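Local coordinates for protein Cfl (Pectobacterium brasiliense, PDB 7A9J) that ligates coronafacic acid, probably activating the carboxylic acid with ATP and coupling it to an amine to form an amide, at residues 352-360 with 410-420; 448-456 with 468-479. The protein carries 1 engineered substitution. All blocks are in the same frame, centred on the assembly; numbering follows the deposited sequence.

In the fold
Both contacts are antiparallel strand pairings, yet they sit in different parts of the chain, about 26 Å between centres and about 11 Å between nearest atoms. Interaction 1 joins strand 356-360, in the AMP-binding region, to a hairpin some fifty residues later; the Ile357 side chain lies about 10 Å from the bound indene carboxylic acid. Interaction 2 is local, the two arms of one hairpin in the C-terminal domain. In interaction 1 buried Ile357, Leu418 and Phe420 pack between polar groups, a tryptophan with asparagines at the hairpin turn and two glutamates. In interaction 2 apolar pairs run along the strands, and a bulge leads to an exposed turn with a salt bridge. Helix 437-445 touches both.

Interaction 1 (352-360 with 410-420). Engineered in segment 410-420: Gly416 (natural residue Arg).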
# COMPACT_ATOMS: atom_id res chain seq x y z
N ILE A 352 -4.36 -16.05 -13.91
CA ILE A 352 -3.02 -16.46 -14.37
C ILE A 352 -2.48 -17.49 -13.39
O ILE A 352 -2.33 -17.17 -12.20
CB ILE A 352 -2.08 -15.23 -14.43
CG1 ILE A 352 -2.73 -14.06 -15.21
CG2 ILE A 352 -0.74 -15.67 -15.04
CD1 ILE A 352 -3.13 -14.45 -16.55
N ASN A 353 -2.21 -18.68 -13.90
CA ASN A 353 -1.78 -19.80 -13.03
C ASN A 353 -0.39 -19.54 -12.47
O ASN A 353 -0.16 -19.82 -11.29
CB ASN A 353 -1.91 -21.14 -13.77
CG ASN A 353 -3.39 -21.51 -13.97
OD1 ASN A 353 -4.10 -21.84 -13.00
ND2 ASN A 353 -3.88 -21.36 -15.19
N GLU A 354 0.51 -18.89 -13.24
CA GLU A 354 1.86 -18.55 -12.75
C GLU A 354 1.84 -17.31 -11.85
O GLU A 354 1.04 -16.40 -12.06
CB GLU A 354 2.79 -18.24 -13.92
CG GLU A 354 2.84 -19.34 -15.04
CD GLU A 354 2.00 -18.95 -16.31
OE1 GLU A 354 2.55 -19.13 -17.42
OE2 GLU A 354 0.81 -18.45 -16.22
N PRO A 355 2.75 -17.20 -10.89
CA PRO A 355 2.89 -15.93 -10.17
C PRO A 355 3.14 -14.76 -11.11
O PRO A 355 3.96 -14.82 -12.02
CB PRO A 355 4.10 -16.18 -9.25
CG PRO A 355 4.13 -17.64 -9.09
CD PRO A 355 3.83 -18.15 -10.51
N SER A 356 2.33 -13.74 -10.95
CA SER A 356 2.42 -12.61 -11.84
C SER A 356 2.00 -11.31 -11.16
O SER A 356 1.30 -11.27 -10.14
CB SER A 356 1.57 -12.86 -13.13
OG SER A 356 0.20 -12.84 -12.79
N ILE A 357 2.55 -10.23 -11.67
CA ILE A 357 2.16 -8.93 -11.14
C ILE A 357 1.34 -8.08 -12.07
O ILE A 357 0.88 -6.98 -11.64
CB ILE A 357 3.36 -8.12 -10.64
CG1 ILE A 357 4.35 -7.87 -11.79
CG2 ILE A 357 3.95 -8.81 -9.41
CD1 ILE A 357 5.54 -7.07 -11.31
N GLY A 358 1.07 -8.51 -13.28
CA GLY A 358 0.15 -7.71 -14.05
C GLY A 358 0.81 -6.84 -15.12
O GLY A 358 1.93 -7.13 -15.59
N TRP A 359 0.14 -5.76 -15.48
CA TRP A 359 0.49 -4.98 -16.64
C TRP A 359 0.91 -3.57 -16.24
O TRP A 359 0.22 -2.94 -15.42
CB TRP A 359 -0.70 -4.89 -17.60
CG TRP A 359 -1.02 -6.16 -18.31
CD1 TRP A 359 -0.59 -6.51 -19.57
CD2 TRP A 359 -1.73 -7.32 -17.79
NE1 TRP A 359 -1.03 -7.76 -19.88
CE2 TRP A 359 -1.74 -8.28 -18.83
CE3 TRP A 359 -2.44 -7.59 -16.60
CZ2 TRP A 359 -2.35 -9.55 -18.69
CZ3 TRP A 359 -3.05 -8.84 -16.46
CH2 TRP A 359 -2.97 -9.82 -17.50
N PRO A 360 1.86 -2.97 -16.95
CA PRO A 360 2.16 -1.54 -16.70
C PRO A 360 0.94 -0.68 -16.98
O PRO A 360 0.22 -0.86 -17.97
CB PRO A 360 3.29 -1.23 -17.70
CG PRO A 360 4.01 -2.62 -17.84
CD PRO A 360 2.83 -3.60 -17.88
N VAL A 410 11.57 -10.54 -13.39
CA VAL A 410 10.32 -10.74 -14.14
C VAL A 410 10.66 -11.32 -15.51
O VAL A 410 11.81 -11.36 -15.97
CB VAL A 410 9.49 -9.46 -14.34
CG1 VAL A 410 8.99 -8.88 -13.00
CG2 VAL A 410 10.32 -8.44 -15.15
N ARG A 411 9.59 -11.76 -16.19
CA ARG A 411 9.62 -12.11 -17.59
C ARG A 411 8.35 -11.54 -18.17
O ARG A 411 7.31 -11.60 -17.53
CB ARG A 411 9.64 -13.63 -17.81
CG ARG A 411 9.49 -14.00 -19.25
CD ARG A 411 9.59 -15.50 -19.43
NE ARG A 411 8.51 -16.23 -18.74
CZ ARG A 411 8.73 -17.03 -17.69
NH1 ARG A 411 9.96 -17.16 -17.18
NH2 ARG A 411 7.73 -17.71 -17.15
N GLN A 412 8.43 -10.94 -19.35
CA GLN A 412 7.25 -10.30 -19.90
C GLN A 412 6.66 -11.24 -20.94
O GLN A 412 7.37 -11.70 -21.82
CB GLN A 412 7.60 -8.95 -20.49
CG GLN A 412 6.41 -8.12 -20.98
CD GLN A 412 6.97 -7.02 -21.84
OE1 GLN A 412 7.02 -5.88 -21.42
NE2 GLN A 412 7.51 -7.38 -23.00
N GLU A 413 5.37 -11.54 -20.82
CA GLU A 413 4.74 -12.44 -21.79
C GLU A 413 4.32 -11.64 -23.02
O GLU A 413 4.33 -10.39 -23.05
CB GLU A 413 3.49 -13.10 -21.16
CG GLU A 413 3.79 -13.92 -19.88
CD GLU A 413 3.76 -15.41 -20.14
OE1 GLU A 413 2.86 -16.07 -19.58
OE2 GLU A 413 4.61 -15.92 -20.91
N ASN A 414 3.87 -12.39 -24.02
CA ASN A 414 3.43 -11.81 -25.28
C ASN A 414 2.33 -10.78 -25.11
O ASN A 414 2.32 -9.78 -25.82
CB ASN A 414 2.98 -12.93 -26.19
CG ASN A 414 4.19 -13.69 -26.76
OD1 ASN A 414 5.25 -13.09 -26.97
ND2 ASN A 414 4.06 -15.01 -26.97
N ASN A 415 1.48 -10.93 -24.11
CA ASN A 415 0.39 -10.00 -23.96
C ASN A 415 0.75 -8.84 -23.00
O ASN A 415 -0.12 -8.11 -22.54
CB ASN A 415 -0.81 -10.78 -23.49
CG ASN A 415 -0.64 -11.35 -22.11
OD1 ASN A 415 0.42 -11.22 -21.51
ND2 ASN A 415 -1.68 -11.98 -21.59
N GLY A 416 2.04 -8.75 -22.60
CA GLY A 416 2.45 -7.71 -21.68
C GLY A 416 2.49 -8.08 -20.21
O GLY A 416 3.01 -7.29 -19.41
N ASN A 417 1.88 -9.19 -19.82
CA ASN A 417 1.83 -9.55 -18.41
C ASN A 417 3.25 -9.83 -17.88
O ASN A 417 4.06 -10.45 -18.56
CB ASN A 417 0.95 -10.79 -18.22
CG ASN A 417 0.71 -11.11 -16.76
OD1 ASN A 417 0.81 -10.26 -15.89
ND2 ASN A 417 0.41 -12.39 -16.48
N LEU A 418 3.53 -9.31 -16.67
CA LEU A 418 4.85 -9.50 -16.05
C LEU A 418 4.74 -10.70 -15.13
O LEU A 418 4.15 -10.67 -14.07
CB LEU A 418 5.26 -8.25 -15.29
CG LEU A 418 5.44 -7.14 -16.35
CD1 LEU A 418 5.58 -5.85 -15.57
CD2 LEU A 418 6.77 -7.39 -17.18
N ILE A 419 5.28 -11.81 -15.59
CA ILE A 419 5.47 -12.96 -14.73
C ILE A 419 6.47 -12.64 -13.64
O ILE A 419 7.55 -12.09 -13.90
CB ILE A 419 5.92 -14.16 -15.59
CG1 ILE A 419 4.86 -14.57 -16.58
CG2 ILE A 419 6.31 -15.29 -14.69
CD1 ILE A 419 3.40 -14.68 -16.09
N PHE A 420 6.18 -13.05 -12.43
CA PHE A 420 7.00 -12.66 -11.29
C PHE A 420 7.89 -13.82 -10.89
O PHE A 420 7.42 -14.93 -10.63
CB PHE A 420 6.11 -12.21 -10.11
CG PHE A 420 6.89 -11.65 -8.97
CD1 PHE A 420 7.34 -10.34 -9.03
CD2 PHE A 420 7.04 -12.37 -7.81
CE1 PHE A 420 8.02 -9.80 -7.95
CE2 PHE A 420 7.73 -11.83 -6.72
CZ PHE A 420 8.23 -10.57 -6.81
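The indole NE1 of Trp359 donates to Asn415 O at 2.8 Å, joining strand 356-360 to the turn of a beta hairpin whose second strand pairs with it antiparallel. The acceptor lies in the plane of the indole, at its edge, whereas NE1 stands above the carbonyl plane of Asn415. That carbonyl belongs to a type I turn from Glu413 to the engineered Gly416 (Arg in the natural protein). An Asx turn follows: Asn415 OD1 accepts from Asn417 N at 3.0 Å, so this N-H and the nearby indole N-H have separate acceptors.

Asn417 covers one face of the same indole, its CB 3.4 Å above the plane and offset toward the rim. With CG anti to the backbone N (chi1 -173°), its amide lies nearly parallel to the ring, the planes 20° apart. OD1 reaches Gly358 N in a weak bond, while ND2 turns to Ser356 CB and Ile352 CG2. Ser356 OG instead bonds to His346 on the neighbouring strand.

The strands themselves are joined by backbone bonds, among them an almost straight one from Phe420 N to Pro355 O at 2.9 Å. Ile357 packs beside them with its two branches divided: CG1 meets Leu418 CB at 3.6 Å, and CG2 comes obliquely to Phe420 CD1. Toward the surface, Glu354 and Glu413 bring like charges together, a proximity that Arg411 may ease from a distance. Glu354 OE1 and Glu413 OE1 are 3.8 Å apart, with the carboxylate planes almost perpendicular.

Interaction 2 (448-456 with 468-479); sequences ADIAASVVF and IALIQPQKNHSL
Strand 450-456 runs antiparallel to strand 468-473 as the edge arm of a beta hairpin in the C-terminal domain, and a classic beta bulge shifts the register where Ala451 and Ala452 both face Gln472. At the bulge Gln472 O takes two N-H groups, Ala451 N at 2.6 Å, nearly in line with the carbonyl, and Ala452 N at 3.2 Å, on a lone pair. Leu470 O is doubly held as well, by Val454 N and by Ser453 OG, the latter at 3.0 Å. Ser453 OG lies anti to its own backbone N (chi1 170°), on the side facing that oxygen.

Side chains alternate between the two faces: Ser453 and Val455 touch helix 437-445, and Val454 and Phe456 meet helix 517-522. Beside them Ile468 rests over one face of the Phe456 ring in a CH-pi contact, its CB 4.0 Å from the centroid.

Beyond the bulge polar contacts dominate, though Leu479 CD2 still packs on Ile450 CG1 at 3.6 Å. Gln474 N bonds to Asp449 O at 2.7 Å, and the Gln474 side chain bends at chi2 to lay its amide against Ala451 CB. Its OE1 also accepts from Lys475 N, tying the amide back to the start of a type II' turn. Lys475 bends at chi3 and chi4, bringing Lys475 NZ to Asp449 OD1 in a 3.5 Å salt bridge and, in a weak bond, to Ala448 O.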
# COMPACT_ATOMS: atom_id res chain seq x y z
N ALA A 448 -2.94 -31.22 -3.73
CA ALA A 448 -4.03 -31.25 -2.75
C ALA A 448 -3.52 -31.53 -1.34
O ALA A 448 -4.09 -31.03 -0.36
CB ALA A 448 -5.06 -32.30 -3.15
N ASP A 449 -2.45 -32.31 -1.21
CA ASP A 449 -1.92 -32.67 0.10
C ASP A 449 -0.95 -31.63 0.67
O ASP A 449 -0.50 -31.80 1.81
CB ASP A 449 -1.23 -34.03 0.02
CG ASP A 449 -2.17 -35.14 -0.43
OD1 ASP A 449 -3.34 -35.13 0.01
OD2 ASP A 449 -1.74 -36.00 -1.23
N ILE A 450 -0.63 -30.57 -0.06
CA ILE A 450 0.35 -29.57 0.39
C ILE A 450 -0.39 -28.30 0.76
O ILE A 450 -0.96 -27.63 -0.10
CB ILE A 450 1.42 -29.29 -0.67
CG1 ILE A 450 2.26 -30.55 -0.91
CG2 ILE A 450 2.30 -28.14 -0.22
CD1 ILE A 450 3.33 -30.37 -1.94
N ALA A 451 -0.36 -27.95 2.04
CA ALA A 451 -1.01 -26.72 2.49
C ALA A 451 -0.16 -25.50 2.20
O ALA A 451 -0.68 -24.44 1.83
CB ALA A 451 -1.30 -26.80 3.99
N ALA A 452 1.15 -25.60 2.40
CA ALA A 452 2.01 -24.45 2.26
C ALA A 452 3.42 -24.98 2.05
O ALA A 452 3.71 -26.15 2.30
CB ALA A 452 1.96 -23.53 3.47
N SER A 453 4.28 -24.10 1.57
CA SER A 453 5.62 -24.53 1.25
C SER A 453 6.50 -23.30 1.15
O SER A 453 6.04 -22.23 0.77
CB SER A 453 5.64 -25.32 -0.07
OG SER A 453 6.98 -25.53 -0.46
N VAL A 454 7.77 -23.45 1.53
CA VAL A 454 8.78 -22.42 1.31
C VAL A 454 10.02 -23.14 0.75
O VAL A 454 10.44 -24.17 1.29
CB VAL A 454 9.15 -21.67 2.60
CG1 VAL A 454 10.26 -20.67 2.33
CG2 VAL A 454 7.95 -20.90 3.18
N VAL A 455 10.60 -22.59 -0.33
CA VAL A 455 11.77 -23.18 -0.99
C VAL A 455 12.97 -22.25 -0.81
O VAL A 455 12.83 -21.03 -0.93
CB VAL A 455 11.49 -23.47 -2.48
CG1 VAL A 455 12.77 -23.89 -3.24
CG2 VAL A 455 10.41 -24.52 -2.64
N PHE A 456 14.14 -22.82 -0.48
CA PHE A 456 15.34 -22.01 -0.30
C PHE A 456 16.54 -22.91 -0.60
O PHE A 456 16.40 -24.10 -0.88
CB PHE A 456 15.49 -21.48 1.13
CG PHE A 456 15.43 -22.56 2.23
CD1 PHE A 456 14.21 -22.96 2.76
CD2 PHE A 456 16.62 -23.16 2.75
CE1 PHE A 456 14.13 -23.93 3.74
CE2 PHE A 456 16.53 -24.13 3.79
CZ PHE A 456 15.31 -24.52 4.27
N ILE A 468 16.24 -26.87 -0.95
CA ILE A 468 15.46 -27.49 0.12
C ILE A 468 14.02 -27.01 -0.00
O ILE A 468 13.77 -25.82 -0.23
CB ILE A 468 16.04 -27.09 1.49
CG1 ILE A 468 17.57 -27.26 1.51
CG2 ILE A 468 15.27 -27.81 2.62
CD1 ILE A 468 18.11 -28.69 1.25
N ALA A 469 13.07 -27.91 0.19
CA ALA A 469 11.66 -27.50 0.24
C ALA A 469 11.11 -27.76 1.63
O ALA A 469 11.12 -28.91 2.10
CB ALA A 469 10.82 -28.26 -0.80
N LEU A 470 10.62 -26.71 2.27
CA LEU A 470 9.81 -26.88 3.46
C LEU A 470 8.36 -27.13 3.04
O LEU A 470 7.79 -26.33 2.29
CB LEU A 470 9.96 -25.63 4.34
CG LEU A 470 9.68 -25.59 5.83
CD1 LEU A 470 10.29 -26.81 6.49
CD2 LEU A 470 10.34 -24.32 6.38
N ILE A 471 7.79 -28.25 3.47
CA ILE A 471 6.47 -28.70 3.03
C ILE A 471 5.55 -28.76 4.24
O ILE A 471 5.83 -29.49 5.20
CB ILE A 471 6.54 -30.09 2.37
CG1 ILE A 471 7.51 -30.12 1.19
CG2 ILE A 471 5.12 -30.57 1.97
CD1 ILE A 471 7.04 -29.34 0.01
N GLN A 472 4.42 -28.06 4.17
CA GLN A 472 3.42 -28.13 5.23
C GLN A 472 2.24 -28.93 4.74
O GLN A 472 1.48 -28.45 3.87
CB GLN A 472 2.97 -26.74 5.68
CG GLN A 472 1.83 -26.74 6.69
CD GLN A 472 1.44 -25.33 7.12
OE1 GLN A 472 2.29 -24.53 7.55
NE2 GLN A 472 0.16 -25.02 7.00
N PRO A 473 2.05 -30.17 5.22
CA PRO A 473 0.95 -31.00 4.72
C PRO A 473 -0.41 -30.40 5.02
O PRO A 473 -0.62 -29.76 6.06
CB PRO A 473 1.16 -32.33 5.45
CG PRO A 473 2.62 -32.34 5.77
CD PRO A 473 2.93 -30.92 6.13
N GLN A 474 -1.33 -30.60 4.08
CA GLN A 474 -2.69 -30.10 4.14
C GLN A 474 -3.51 -30.92 5.13
O GLN A 474 -3.08 -31.97 5.63
CB GLN A 474 -3.34 -30.14 2.75
CG GLN A 474 -4.64 -29.33 2.55
CD GLN A 474 -4.54 -27.88 3.03
OE1 GLN A 474 -4.52 -27.62 4.24
NE2 GLN A 474 -4.48 -26.94 2.08
N LYS A 475 -4.69 -30.40 5.43
CA LYS A 475 -5.79 -31.11 6.10
C LYS A 475 -5.26 -31.78 7.37
O LYS A 475 -4.37 -31.25 8.05
CB LYS A 475 -6.45 -32.07 5.10
CG LYS A 475 -7.12 -31.43 3.88
CD LYS A 475 -7.53 -32.48 2.83
CE LYS A 475 -6.47 -33.57 2.68
NZ LYS A 475 -5.16 -33.08 2.20
N ASN A 476 -5.85 -32.92 7.70
CA ASN A 476 -5.36 -33.86 8.71
C ASN A 476 -4.76 -35.07 8.00
O ASN A 476 -4.96 -36.22 8.40
CB ASN A 476 -6.49 -34.27 9.65
CG ASN A 476 -7.80 -34.51 8.91
OD1 ASN A 476 -7.80 -34.77 7.71
ND2 ASN A 476 -8.93 -34.40 9.62
N HIS A 477 -4.02 -34.81 6.92
CA HIS A 477 -3.70 -35.80 5.91
C HIS A 477 -2.24 -36.22 5.97
O HIS A 477 -1.38 -35.54 6.54
CB HIS A 477 -4.00 -35.26 4.51
CG HIS A 477 -4.17 -36.33 3.48
ND1 HIS A 477 -3.23 -36.57 2.50
CD2 HIS A 477 -5.16 -37.23 3.29
CE1 HIS A 477 -3.65 -37.57 1.74
NE2 HIS A 477 -4.82 -37.99 2.20
N SER A 478 -1.96 -37.37 5.35
CA SER A 478 -0.62 -37.90 5.22
C SER A 478 -0.08 -37.59 3.83
O SER A 478 -0.83 -37.45 2.86
CB SER A 478 -0.60 -39.41 5.46
OG SER A 478 -1.36 -40.10 4.49
N LEU A 479 1.24 -37.49 3.74
CA LEU A 479 1.90 -37.14 2.49
C LEU A 479 3.31 -37.69 2.50
O LEU A 479 4.07 -37.42 3.43
CB LEU A 479 1.91 -35.63 2.29
CG LEU A 479 2.69 -35.14 1.07
CD1 LEU A 479 2.23 -35.87 -0.20
CD2 LEU A 479 2.51 -33.64 0.94